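Local coordinates for protein putative beta-glucosidase (Bifidobacterium adolescentis, PDB 5WAB) that hydrolyses beta-glucosidic bonds as a family 3 glycoside hydrolase and probably also releases terminal alpha-L-arabinopyranosyl units from ginsenosides, at residues V454-W459 with A537-F542; G523-Y528 with D532-A537. All blocks are in the same frame, centred on the assembly; numbering follows the deposited sequence.

From the N terminus, the chain first reaches 454-459, in the loop between strands 444-449 and 465-468 of the mixed sheet in the family 3 C-terminal domain. After strand 517-519 it runs through 523-528, makes the short helix 528-531 and leaves through 532-537. Contact 2 closes this small loop. The chain continues directly into 537-542, where contact 1 brings it back to 454-459 and closes a much longer loop. Contact 2 is therefore nested inside contact 1, and the two share Ala537. Their centres lie about 15 Å apart. Phe542 stacks on Tyr528 and joins them, and Phe542 O is hydrogen-bonded to Ser652.

Contact 1. Residues V454-W459 with A537-F542; sequences VSVAPW and AVDYPF
Asp539 reaches across to the backbone of Val456 and Ala457 with its carboxylate, and OD2 does most of the work. Ala457 N donates a weak, bent hydrogen bond to Asp539 OD2, 2.8 Å long with an N-H...O angle of 127°. A water donates to the same oxygen and accepts from Val456 N, so two successive amides are held, one directly and one through water. CG of Asp539 lies anti to its own backbone N (chi1 -157°), and this extends the carboxylate toward Ala457. The Ala457 methyl lies against both carboxylate oxygens, with CB 3.3 Å from Asp539 OD2.

Val456 supplies the apolar half. Its CG1 meets the Tyr540 ring obliquely, 4.0 Å from Tyr540 CE2, and the two side chains cross at about a right angle. Val456 also packs on Leu448 and Ile466 of the mixed sheet. Asp539 and Tyr540 form a classic beta bulge opposite Ile498, and both side chains point toward 454-459.

With an alanine in place of Asp539, Ala457 N would probably lose its carboxylate acceptor and the water one of its anchors. The polar part of the contact, which joins the loop after strand 444-449 to the bulge, rests on one carboxylate oxygen. The negative charge of Asp539 probably suits the two amide donors, one of them reached through the water.

Contact 2. Residues G523-Y528 with D532-A537; sequences GVFVGY and DTYDKA
This contact spans the short helix 528-531, with Gly527 at its N-cap position. Asp532 N donates to Tyr528 O over 2.8 Å in a nearly straight bond, 168° at the hydrogen. This is an i to i+4 bond of the alpha-helical kind, and it spans the whole turn. The Asp532 carboxylate folds back beside the Tyr528 ring. Its OD2 sits in the ring plane, at the edge, 3.3 Å from Tyr528 CD2. CG of Tyr528 stands between its backbone N and carbonyl carbon (chi1 77°), which turns this edge toward Asp532. Outside the turn, OD2 accepts a hydrogen bond from His600 and OD1 makes a salt bridge with Arg653. Tyr528 OH is hydrogen-bonded to Asp128.

The chain enters the helix through an inverse gamma turn centred on Phe525. The weak bond from Val526 N to Val524 O, 3.0 Å long, belongs to that turn. Phe525 projects toward 532-537 and meets two residues there. The edge of Tyr534 points at one face of Phe525 in a T-shaped pair, with ring centroids 5.9 Å apart and planes at 72°. The nearest atoms are Phe525 CD1 and Tyr534 CE1, at 4.2 Å. Thr533 lies at the edge of the Phe525 ring, where its OG1 is in the ring plane, 4.0 Å from Phe525 CE1. That hydroxyl is hydrogen-bonded to Arg529 O and to Lys599 N. The Thr533 methyl CG2 is equally near Phe525 CE1.

Contact 1. Residues V454-W459 with A537-F542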
ATOM      1  N   VAL A 454       2.164 -12.740   8.626  1.00 25.23           N
ATOM      2  CA  VAL A 454       2.163 -13.780   9.642  1.00 26.92           C
ATOM      3  C   VAL A 454       3.519 -14.473   9.601  1.00 27.23           C
ATOM      4  O   VAL A 454       4.200 -14.495   8.569  1.00 25.57           O
ATOM      5  CB  VAL A 454       1.016 -14.796   9.455  1.00 25.64           C
ATOM      6  CG1 VAL A 454      -0.334 -14.091   9.510  1.00 24.60           C
ATOM      7  CG2 VAL A 454       1.185 -15.576   8.155  1.00 24.08           C
ATOM      8  N   SER A 455       3.926 -15.015  10.744  1.00 29.29           N
ATOM      9  CA  SER A 455       5.151 -15.796  10.803  1.00 29.75           C
ATOM     10  C   SER A 455       4.970 -17.113  10.059  1.00 30.37           C
ATOM     11  O   SER A 455       3.894 -17.720  10.084  1.00 30.90           O
ATOM     12  CB  SER A 455       5.529 -16.062  12.254  1.00 32.01           C
ATOM     13  OG  SER A 455       4.410 -16.574  12.958  1.00 34.73           O
ATOM     14  N   VAL A 456       6.031 -17.554   9.388  1.00 29.68           N
ATOM     15  CA  VAL A 456       5.996 -18.757   8.573  1.00 29.06           C
ATOM     16  C   VAL A 456       7.015 -19.792   9.037  1.00 31.50           C
ATOM     17  O   VAL A 456       6.692 -20.979   9.149  1.00 31.96           O
ATOM     18  CB  VAL A 456       6.204 -18.421   7.081  1.00 26.60           C
ATOM     19  CG1 VAL A 456       6.175 -19.688   6.243  1.00 26.52           C
ATOM     20  CG2 VAL A 456       5.146 -17.432   6.598  1.00 25.24           C
ATOM     21  N   ALA A 457       8.241 -19.360   9.325  1.00 31.92           N
ATOM     22  CA  ALA A 457       9.319 -20.283   9.674  1.00 33.39           C
ATOM     23  C   ALA A 457       9.016 -21.262  10.805  1.00 34.50           C
ATOM     24  O   ALA A 457       9.479 -22.412  10.715  1.00 35.59           O
ATOM     25  CB  ALA A 457      10.583 -19.478  10.010  1.00 34.69           C
ATOM     26  N   PRO A 458       8.291 -20.907  11.875  1.00 35.72           N
ATOM     27  CA  PRO A 458       8.067 -21.890  12.952  1.00 36.09           C
ATOM     28  C   PRO A 458       7.397 -23.178  12.502  1.00 36.12           C
ATOM     29  O   PRO A 458       7.558 -24.201  13.178  1.00 38.56           O
ATOM     30  CB  PRO A 458       7.193 -21.123  13.959  1.00 36.25           C
ATOM     31  CG  PRO A 458       6.731 -19.896  13.244  1.00 35.35           C
ATOM     32  CD  PRO A 458       7.812 -19.573  12.280  1.00 35.08           C
ATOM     33  N   TRP A 459       6.647 -23.169  11.399  1.00 35.00           N
ATOM     34  CA  TRP A 459       5.933 -24.355  10.941  1.00 35.59           C
ATOM     35  C   TRP A 459       6.223 -24.734   9.493  1.00 35.78           C
ATOM     36  O   TRP A 459       5.661 -25.723   9.010  1.00 35.92           O
ATOM     37  CB  TRP A 459       4.420 -24.163  11.117  1.00 34.75           C
ATOM     38  CG  TRP A 459       3.935 -22.856  10.583  1.00 33.96           C
ATOM     39  CD1 TRP A 459       3.731 -21.707  11.295  1.00 33.14           C
ATOM     40  CD2 TRP A 459       3.596 -22.553   9.222  1.00 32.13           C
ATOM     41  NE1 TRP A 459       3.291 -20.713  10.462  1.00 31.36           N
ATOM     42  CE2 TRP A 459       3.197 -21.202   9.186  1.00 30.55           C
ATOM     43  CE3 TRP A 459       3.592 -23.291   8.033  1.00 30.49           C
ATOM     44  CZ2 TRP A 459       2.798 -20.571   8.005  1.00 29.57           C
ATOM     45  CZ3 TRP A 459       3.197 -22.661   6.859  1.00 29.22           C
ATOM     46  CH2 TRP A 459       2.803 -21.314   6.856  1.00 28.64           C
ATOM     47  N   ALA A 537      19.110 -11.607   9.739  1.00 29.10           N
ATOM     48  CA  ALA A 537      18.336 -12.618   9.040  1.00 28.50           C
ATOM     49  C   ALA A 537      16.854 -12.266   9.054  1.00 28.94           C
ATOM     50  O   ALA A 537      16.340 -11.658   9.996  1.00 32.57           O
ATOM     51  CB  ALA A 537      18.548 -13.993   9.667  1.00 28.77           C
ATOM     52  N   VAL A 538      16.175 -12.630   7.969  1.00 25.97           N
ATOM     53  CA  VAL A 538      14.728 -12.533   7.864  1.00 23.89           C
ATOM     54  C   VAL A 538      14.222 -13.855   7.314  1.00 24.58           C
ATOM     55  O   VAL A 538      14.980 -14.659   6.765  1.00 25.34           O
ATOM     56  CB  VAL A 538      14.274 -11.365   6.966  1.00 21.96           C
ATOM     57  CG1 VAL A 538      14.663 -10.036   7.590  1.00 20.69           C
ATOM     58  CG2 VAL A 538      14.888 -11.510   5.578  1.00 19.90           C
ATOM     59  N   ASP A 539      12.921 -14.083   7.473  1.00 24.93           N
ATOM     60  CA  ASP A 539      12.336 -15.302   6.929  1.00 26.63           C
ATOM     61  C   ASP A 539      12.229 -15.211   5.411  1.00 25.92           C
ATOM     62  O   ASP A 539      12.742 -16.073   4.689  1.00 26.49           O
ATOM     63  CB  ASP A 539      10.970 -15.562   7.564  1.00 27.33           C
ATOM     64  CG  ASP A 539      10.568 -17.019   7.501  1.00 28.41           C
ATOM     65  OD1 ASP A 539      11.405 -17.857   7.101  1.00 29.99           O
ATOM     66  OD2 ASP A 539       9.411 -17.328   7.851  1.00 28.15           O
ATOM     67  N   TYR A 540      11.580 -14.159   4.906  1.00 25.20           N
ATOM     68  CA  TYR A 540      11.504 -13.926   3.474  1.00 25.57           C
ATOM     69  C   TYR A 540      11.702 -12.434   3.219  1.00 24.18           C
ATOM     70  O   TYR A 540      11.019 -11.599   3.847  1.00 22.62           O
ATOM     71  CB  TYR A 540      10.171 -14.420   2.905  1.00 26.37           C
ATOM     72  CG  TYR A 540       9.959 -15.904   3.128  1.00 28.49           C
ATOM     73  CD1 TYR A 540      10.428 -16.841   2.215  1.00 29.95           C
ATOM     74  CD2 TYR A 540       9.313 -16.370   4.271  1.00 29.35           C
ATOM     75  CE1 TYR A 540      10.249 -18.205   2.427  1.00 30.47           C
ATOM     76  CE2 TYR A 540       9.128 -17.726   4.490  1.00 29.95           C
ATOM     77  CZ  TYR A 540       9.598 -18.639   3.567  1.00 31.03           C
ATOM     78  OH  TYR A 540       9.414 -19.987   3.783  1.00 33.05           O
ATOM     79  N   PRO A 541      12.626 -12.063   2.336  1.00 23.49           N
ATOM     80  CA  PRO A 541      12.987 -10.652   2.184  1.00 21.52           C
ATOM     81  C   PRO A 541      12.003  -9.882   1.314  1.00 22.37           C
ATOM     82  O   PRO A 541      11.225 -10.441   0.540  1.00 23.54           O
ATOM     83  CB  PRO A 541      14.362 -10.714   1.513  1.00 21.96           C
ATOM     84  CG  PRO A 541      14.297 -11.961   0.692  1.00 22.25           C
ATOM     85  CD  PRO A 541      13.447 -12.938   1.478  1.00 22.33           C
ATOM     86  N   PHE A 542      12.063  -8.565   1.467  1.00 22.01           N
ATOM     87  CA  PHE A 542      11.287  -7.659   0.637  1.00 22.46           C
ATOM     88  C   PHE A 542      11.578  -7.914  -0.839  1.00 22.50           C
ATOM     89  O   PHE A 542      12.737  -8.061  -1.239  1.00 21.93           O
ATOM     90  CB  PHE A 542      11.625  -6.219   1.024  1.00 22.83           C
ATOM     91  CG  PHE A 542      10.997  -5.182   0.146  1.00 21.84           C
ATOM     92  CD1 PHE A 542       9.697  -4.764   0.368  1.00 21.55           C
ATOM     93  CD2 PHE A 542      11.718  -4.612  -0.891  1.00 20.84           C
ATOM     94  CE1 PHE A 542       9.120  -3.804  -0.438  1.00 21.04           C
ATOM     95  CE2 PHE A 542      11.151  -3.657  -1.698  1.00 21.16           C
ATOM     96  CZ  PHE A 542       9.850  -3.248  -1.473  1.00 21.49           C
TER
HETATM   97  O   HOH W   1       8.473 -16.145  10.278  1.00 25.68           O

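Contact 2. Residues G523-Y528 with D532-A537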
ATOM      1  N   GLY A 523      14.083   6.039  12.951  1.00 19.47           N
ATOM      2  CA  GLY A 523      14.435   6.988  11.901  1.00 17.65           C
ATOM      3  C   GLY A 523      14.070   6.461  10.532  1.00 16.94           C
ATOM      4  O   GLY A 523      12.970   5.940  10.321  1.00 17.96           O
ATOM      5  N   VAL A 524      15.002   6.562   9.582  1.00 15.02           N
ATOM      6  CA  VAL A 524      14.705   6.069   8.239  1.00 17.25           C
ATOM      7  C   VAL A 524      14.882   4.566   8.120  1.00 19.90           C
ATOM      8  O   VAL A 524      14.548   4.000   7.073  1.00 23.56           O
ATOM      9  CB  VAL A 524      15.554   6.764   7.156  1.00 15.61           C
ATOM     10  CG1 VAL A 524      15.240   8.267   7.111  1.00 14.02           C
ATOM     11  CG2 VAL A 524      17.040   6.515   7.383  1.00 13.83           C
ATOM     12  N   PHE A 525      15.367   3.896   9.171  1.00 19.90           N
ATOM     13  CA  PHE A 525      15.660   2.462   9.105  1.00 22.36           C
ATOM     14  C   PHE A 525      14.404   1.672   9.461  1.00 22.33           C
ATOM     15  O   PHE A 525      14.244   1.132  10.555  1.00 23.24           O
ATOM     16  CB  PHE A 525      16.844   2.115  10.001  1.00 22.35           C
ATOM     17  CG  PHE A 525      18.134   2.740   9.549  1.00 21.60           C
ATOM     18  CD1 PHE A 525      18.900   2.139   8.558  1.00 21.24           C
ATOM     19  CD2 PHE A 525      18.565   3.947  10.081  1.00 20.76           C
ATOM     20  CE1 PHE A 525      20.084   2.718   8.127  1.00 21.10           C
ATOM     21  CE2 PHE A 525      19.751   4.529   9.656  1.00 20.42           C
ATOM     22  CZ  PHE A 525      20.509   3.916   8.680  1.00 20.41           C
ATOM     23  N   VAL A 526      13.506   1.593   8.484  1.00 22.16           N
ATOM     24  CA  VAL A 526      12.224   0.915   8.612  1.00 22.01           C
ATOM     25  C   VAL A 526      12.243  -0.312   7.715  1.00 21.78           C
ATOM     26  O   VAL A 526      12.637  -0.225   6.545  1.00 22.50           O
ATOM     27  CB  VAL A 526      11.064   1.853   8.239  1.00 22.23           C
ATOM     28  CG1 VAL A 526       9.741   1.110   8.282  1.00 22.52           C
ATOM     29  CG2 VAL A 526      11.044   3.053   9.177  1.00 22.57           C
ATOM     30  N   GLY A 527      11.826  -1.450   8.263  1.00 19.64           N
ATOM     31  CA  GLY A 527      11.726  -2.653   7.453  1.00 20.20           C
ATOM     32  C   GLY A 527      13.080  -3.098   6.939  1.00 18.47           C
ATOM     33  O   GLY A 527      14.085  -3.076   7.660  1.00 15.82           O
ATOM     34  N   TYR A 528      13.121  -3.467   5.654  1.00 17.96           N
ATOM     35  CA  TYR A 528      14.358  -3.983   5.077  1.00 19.38           C
ATOM     36  C   TYR A 528      15.473  -2.948   5.085  1.00 18.66           C
ATOM     37  O   TYR A 528      16.650  -3.323   5.032  1.00 19.31           O
ATOM     38  CB  TYR A 528      14.126  -4.468   3.643  1.00 20.05           C
ATOM     39  CG  TYR A 528      14.020  -3.351   2.640  1.00 19.86           C
ATOM     40  CD1 TYR A 528      12.830  -2.659   2.469  1.00 19.07           C
ATOM     41  CD2 TYR A 528      15.111  -2.984   1.860  1.00 20.85           C
ATOM     42  CE1 TYR A 528      12.727  -1.629   1.552  1.00 19.34           C
ATOM     43  CE2 TYR A 528      15.017  -1.952   0.938  1.00 20.44           C
ATOM     44  CZ  TYR A 528      13.822  -1.277   0.793  1.00 18.96           C
ATOM     45  OH  TYR A 528      13.713  -0.252  -0.118  1.00 17.75           O
ATOM     46  N   ASP A 532      18.718  -4.991   5.929  1.00 25.92           N
ATOM     47  CA  ASP A 532      19.788  -5.114   4.948  1.00 26.75           C
ATOM     48  C   ASP A 532      21.023  -4.310   5.328  1.00 26.56           C
ATOM     49  O   ASP A 532      22.100  -4.556   4.780  1.00 27.61           O
ATOM     50  CB  ASP A 532      19.278  -4.692   3.568  1.00 26.94           C
ATOM     51  CG  ASP A 532      18.098  -5.542   3.094  1.00 28.30           C
ATOM     52  OD1 ASP A 532      17.753  -6.542   3.769  1.00 28.22           O
ATOM     53  OD2 ASP A 532      17.509  -5.205   2.048  1.00 28.60           O
ATOM     54  N   THR A 533      20.895  -3.357   6.242  1.00 26.93           N
ATOM     55  CA  THR A 533      22.030  -2.544   6.655  1.00 26.05           C
ATOM     56  C   THR A 533      22.825  -3.174   7.788  1.00 27.82           C
ATOM     57  O   THR A 533      24.054  -3.030   7.828  1.00 27.68           O
ATOM     58  CB  THR A 533      21.542  -1.158   7.076  1.00 23.72           C
ATOM     59  OG1 THR A 533      20.743  -0.609   6.023  1.00 22.79           O
ATOM     60  CG2 THR A 533      22.717  -0.233   7.370  1.00 23.58           C
ATOM     61  N   TYR A 534      22.155  -3.876   8.706  1.00 29.35           N
ATOM     62  CA  TYR A 534      22.808  -4.454   9.874  1.00 31.46           C
ATOM     63  C   TYR A 534      22.912  -5.974   9.788  1.00 31.61           C
ATOM     64  O   TYR A 534      23.109  -6.636  10.811  1.00 32.71           O
ATOM     65  CB  TYR A 534      22.068  -4.025  11.140  1.00 33.14           C
ATOM     66  CG  TYR A 534      22.176  -2.542  11.371  1.00 34.81           C
ATOM     67  CD1 TYR A 534      21.280  -1.666  10.780  1.00 34.45           C
ATOM     68  CD2 TYR A 534      23.201  -2.010  12.143  1.00 36.32           C
ATOM     69  CE1 TYR A 534      21.386  -0.304  10.965  1.00 34.45           C
ATOM     70  CE2 TYR A 534      23.312  -0.647  12.337  1.00 36.19           C
ATOM     71  CZ  TYR A 534      22.403   0.201  11.744  1.00 37.46           C
ATOM     72  OH  TYR A 534      22.505   1.561  11.930  1.00 41.74           O
ATOM     73  N   ASP A 535      22.799  -6.530   8.579  1.00 32.49           N
ATOM     74  CA  ASP A 535      23.080  -7.941   8.308  1.00 34.99           C
ATOM     75  C   ASP A 535      22.250  -8.861   9.206  1.00 34.46           C
ATOM     76  O   ASP A 535      22.771  -9.755   9.877  1.00 36.29           O
ATOM     77  CB  ASP A 535      24.574  -8.237   8.457  1.00 37.85           C
ATOM     78  CG  ASP A 535      24.960  -9.550   7.826  1.00 41.36           C
ATOM     79  OD1 ASP A 535      24.211  -9.996   6.928  1.00 41.53           O
ATOM     80  OD2 ASP A 535      25.986 -10.144   8.232  1.00 43.53           O
ATOM     81  N   LYS A 536      20.945  -8.625   9.225  1.00 32.29           N
ATOM     82  CA  LYS A 536      20.025  -9.389  10.051  1.00 29.89           C
ATOM     83  C   LYS A 536      19.290 -10.409   9.196  1.00 28.71           C
ATOM     84  O   LYS A 536      18.896 -10.118   8.063  1.00 28.66           O
ATOM     85  CB  LYS A 536      19.015  -8.464  10.734  1.00 29.58           C
ATOM     86  CG  LYS A 536      19.632  -7.362  11.582  1.00 30.62           C
ATOM     87  CD  LYS A 536      20.411  -7.917  12.762  1.00 32.50           C
ATOM     88  CE  LYS A 536      20.994  -6.798  13.627  1.00 31.97           C
ATOM     89  NZ  LYS A 536      21.835  -7.335  14.742  1.00 32.28           N
ATOM     90  N   ALA A 537      19.110 -11.607   9.739  1.00 29.10           N
ATOM     91  CA  ALA A 537      18.336 -12.618   9.040  1.00 28.50           C
ATOM     92  C   ALA A 537      16.854 -12.266   9.054  1.00 28.94           C
ATOM     93  O   ALA A 537      16.340 -11.658   9.996  1.00 32.57           O
ATOM     94  CB  ALA A 537      18.548 -13.993   9.667  1.00 28.77           C
TER